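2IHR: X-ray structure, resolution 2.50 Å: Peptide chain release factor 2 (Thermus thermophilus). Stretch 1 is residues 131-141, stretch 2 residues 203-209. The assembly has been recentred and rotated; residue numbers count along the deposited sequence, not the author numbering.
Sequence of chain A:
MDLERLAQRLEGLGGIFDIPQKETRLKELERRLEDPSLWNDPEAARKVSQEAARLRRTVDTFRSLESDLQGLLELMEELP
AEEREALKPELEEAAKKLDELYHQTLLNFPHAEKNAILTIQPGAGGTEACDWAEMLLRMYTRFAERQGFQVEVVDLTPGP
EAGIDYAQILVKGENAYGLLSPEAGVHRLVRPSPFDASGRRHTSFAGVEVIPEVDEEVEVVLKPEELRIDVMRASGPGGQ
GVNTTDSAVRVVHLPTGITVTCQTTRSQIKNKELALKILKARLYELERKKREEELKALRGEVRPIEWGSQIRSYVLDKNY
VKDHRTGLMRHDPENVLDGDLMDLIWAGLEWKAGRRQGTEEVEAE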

# COMPACT_ATOMS: atom_id res chain seq x y z
N ASP A 131 10.87 -4.11 -20.07
CA ASP A 131 9.86 -3.23 -20.61
C ASP A 131 8.63 -3.33 -19.69
O ASP A 131 8.05 -2.31 -19.28
CB ASP A 131 9.54 -3.68 -22.05
CG ASP A 131 8.64 -2.70 -22.80
OD1 ASP A 131 8.78 -1.46 -22.62
OD2 ASP A 131 7.79 -3.18 -23.60
N TRP A 132 8.26 -4.56 -19.34
CA TRP A 132 7.13 -4.83 -18.45
C TRP A 132 7.29 -4.14 -17.09
O TRP A 132 6.34 -3.60 -16.53
CB TRP A 132 7.00 -6.35 -18.27
CG TRP A 132 5.86 -6.86 -17.38
CD1 TRP A 132 5.91 -7.95 -16.56
CD2 TRP A 132 4.52 -6.32 -17.25
NE1 TRP A 132 4.70 -8.11 -15.92
CE2 TRP A 132 3.83 -7.13 -16.33
CE3 TRP A 132 3.84 -5.23 -17.84
CZ2 TRP A 132 2.51 -6.89 -15.97
CZ3 TRP A 132 2.50 -5.00 -17.47
CH2 TRP A 132 1.87 -5.82 -16.55
N ALA A 133 8.49 -4.17 -16.54
CA ALA A 133 8.76 -3.53 -15.27
C ALA A 133 8.53 -1.98 -15.40
O ALA A 133 7.94 -1.31 -14.51
CB ALA A 133 10.20 -3.86 -14.87
N GLU A 134 8.98 -1.40 -16.50
CA GLU A 134 8.79 0.01 -16.72
C GLU A 134 7.27 0.30 -16.84
O GLU A 134 6.78 1.36 -16.44
CB GLU A 134 9.52 0.42 -17.98
CG GLU A 134 9.55 1.92 -18.22
CD GLU A 134 10.36 2.25 -19.43
OE1 GLU A 134 11.35 1.53 -19.66
OE2 GLU A 134 10.02 3.21 -20.16
N MET A 135 6.55 -0.68 -17.39
CA MET A 135 5.13 -0.56 -17.57
C MET A 135 4.39 -0.49 -16.26
O MET A 135 3.48 0.35 -16.06
CB MET A 135 4.60 -1.72 -18.41
CG MET A 135 5.07 -1.67 -19.91
SD MET A 135 4.01 -2.76 -20.89
CE MET A 135 5.20 -3.96 -21.44
N LEU A 136 4.77 -1.38 -15.35
CA LEU A 136 4.18 -1.40 -14.04
C LEU A 136 4.52 -0.06 -13.34
O LEU A 136 3.67 0.51 -12.65
CB LEU A 136 4.73 -2.61 -13.26
CG LEU A 136 4.27 -4.03 -13.67
CD1 LEU A 136 5.28 -5.09 -13.18
CD2 LEU A 136 2.88 -4.31 -13.09
N LEU A 137 5.77 0.43 -13.52
CA LEU A 137 6.24 1.69 -12.93
C LEU A 137 5.36 2.86 -13.38
O LEU A 137 4.99 3.71 -12.60
CB LEU A 137 7.68 2.02 -13.37
CG LEU A 137 8.65 2.88 -12.47
CD1 LEU A 137 9.52 3.76 -13.36
CD2 LEU A 137 7.93 3.71 -11.47
N ARG A 138 5.06 2.88 -14.67
CA ARG A 138 4.21 3.89 -15.26
C ARG A 138 2.78 3.70 -14.67
O ARG A 138 2.05 4.67 -14.34
CB ARG A 138 4.21 3.67 -16.76
CG ARG A 138 4.13 4.91 -17.63
CD ARG A 138 5.43 5.06 -18.41
NE ARG A 138 5.64 3.93 -19.29
CZ ARG A 138 6.68 3.78 -20.11
NH1 ARG A 138 7.63 4.72 -20.17
NH2 ARG A 138 6.76 2.70 -20.87
N MET A 139 2.38 2.44 -14.50
CA MET A 139 1.08 2.18 -13.96
C MET A 139 0.96 2.76 -12.58
O MET A 139 0.03 3.52 -12.30
CB MET A 139 0.80 0.71 -13.93
CG MET A 139 -0.56 0.30 -13.37
SD MET A 139 -0.81 -1.49 -13.45
CE MET A 139 0.05 -1.92 -12.14
N TYR A 140 1.88 2.42 -11.71
CA TYR A 140 1.82 2.94 -10.34
C TYR A 140 2.08 4.45 -10.27
O TYR A 140 1.60 5.14 -9.40
CB TYR A 140 2.83 2.17 -9.47
CG TYR A 140 2.45 0.73 -9.28
CD1 TYR A 140 1.23 0.40 -8.73
CD2 TYR A 140 3.27 -0.31 -9.71
CE1 TYR A 140 0.81 -0.90 -8.64
CE2 TYR A 140 2.87 -1.64 -9.61
CZ TYR A 140 1.63 -1.93 -9.08
OH TYR A 140 1.15 -3.23 -9.05
N THR A 141 2.85 4.97 -11.22
CA THR A 141 3.12 6.39 -11.19
C THR A 141 1.84 7.09 -11.60
O THR A 141 1.44 8.05 -10.99
CB THR A 141 4.28 6.75 -12.14
OG1 THR A 141 5.50 6.28 -11.56
CG2 THR A 141 4.40 8.22 -12.29
N THR A 203 5.85 -14.47 -22.48
CA THR A 203 5.32 -14.44 -21.14
C THR A 203 6.45 -13.80 -20.39
O THR A 203 7.59 -14.15 -20.60
CB THR A 203 5.02 -15.85 -20.65
OG1 THR A 203 4.08 -16.47 -21.56
CG2 THR A 203 4.46 -15.80 -19.25
N SER A 204 6.12 -12.82 -19.54
CA SER A 204 7.13 -12.08 -18.82
C SER A 204 6.67 -11.90 -17.40
O SER A 204 5.47 -12.04 -17.12
CB SER A 204 7.31 -10.70 -19.44
OG SER A 204 7.81 -10.78 -20.75
N PHE A 205 7.60 -11.61 -16.51
CA PHE A 205 7.26 -11.42 -15.11
C PHE A 205 8.08 -10.31 -14.54
O PHE A 205 9.13 -9.98 -15.07
CB PHE A 205 7.57 -12.68 -14.28
CG PHE A 205 6.78 -13.88 -14.68
CD1 PHE A 205 7.15 -14.62 -15.81
CD2 PHE A 205 5.59 -14.18 -14.03
CE1 PHE A 205 6.34 -15.65 -16.29
CE2 PHE A 205 4.78 -15.20 -14.49
CZ PHE A 205 5.16 -15.94 -15.63
N ALA A 206 7.58 -9.75 -13.45
CA ALA A 206 8.26 -8.68 -12.70
C ALA A 206 7.60 -8.82 -11.35
O ALA A 206 6.44 -9.17 -11.30
CB ALA A 206 7.97 -7.31 -13.30
N GLY A 207 8.34 -8.61 -10.27
CA GLY A 207 7.75 -8.69 -8.95
C GLY A 207 7.67 -7.27 -8.37
O GLY A 207 8.53 -6.43 -8.69
N VAL A 208 6.65 -7.02 -7.54
CA VAL A 208 6.43 -5.69 -6.93
C VAL A 208 6.41 -5.81 -5.42
O VAL A 208 5.73 -6.68 -4.90
CB VAL A 208 5.02 -5.09 -7.39
CG1 VAL A 208 4.67 -3.84 -6.62
CG2 VAL A 208 5.03 -4.76 -8.89
N GLU A 209 7.18 -4.95 -4.73
CA GLU A 209 7.19 -4.93 -3.26
C GLU A 209 6.77 -3.57 -2.74
O GLU A 209 7.06 -2.52 -3.36
CB GLU A 209 8.56 -5.25 -2.67
CG GLU A 209 8.54 -6.50 -1.75
CD GLU A 209 7.42 -6.51 -0.68
OE1 GLU A 209 7.11 -7.61 -0.17
OE2 GLU A 209 6.86 -5.46 -0.33

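Helix 131-141 packs across strand 203-209 at 48° between their N-to-C directions, with the axes 7.9 Å apart at closest approach. No hydrogen bond joins the two stretches. The contact is a matter of shape, and it buries 281 Å² in all.

The strand alternates. Ser204, Ala206 and Val208 point toward the helix, while Phe205 points away. Gly207 has no side chain and makes no contact with the helix; a CB placed there would point away. The helix answers with Trp132, Leu136 and Tyr140, spaced four residues apart and so on one flank. Ala133 joins them from a sideways position.

Ala206 is the small bump at the centre. Its methyl sits in a hollow formed by Trp132, Ala133 and Leu136. Ala206 CB lies 3.5 Å from Leu136 CD1, 3.9 Å from Trp132 CD1 and 4.3 Å from Ala133 CA. With only methyls on Ala133 and Ala206, the backbones come close here: Ala133 CA and Ala206 CA are 5.8 Å apart.

Trp132, with chi1 in t, sets the CD1 corner of its indole against the strand, and the length of the ring runs across the strand rather than along it. Its CD1 is 3.8 Å from Phe205 C, which lies at the ring edge, near the ring plane. The same CD1 is 4.2 Å from Ser204 CB. The indole thus meets strand backbone as well as side chains. Its NE1 is hydrogen-bonded elsewhere in the structure.

Val208 fills the next hollow, between Leu136 and Tyr140. Val208 CG2 is 3.9 Å from Tyr140 CE2 and 4.3 Å from Leu136 CD1. Leu136 CD1 therefore touches both Ala206 and Val208 and links the two pockets.

The polar pairs of the helix lie outside the contact. Arg138 NH1 and Glu134 OE2 form a salt bridge at 2.8 Å, though the hydrogen bond within it is weak. Thr141 OG1 donates to Leu137 O at 2.8 Å.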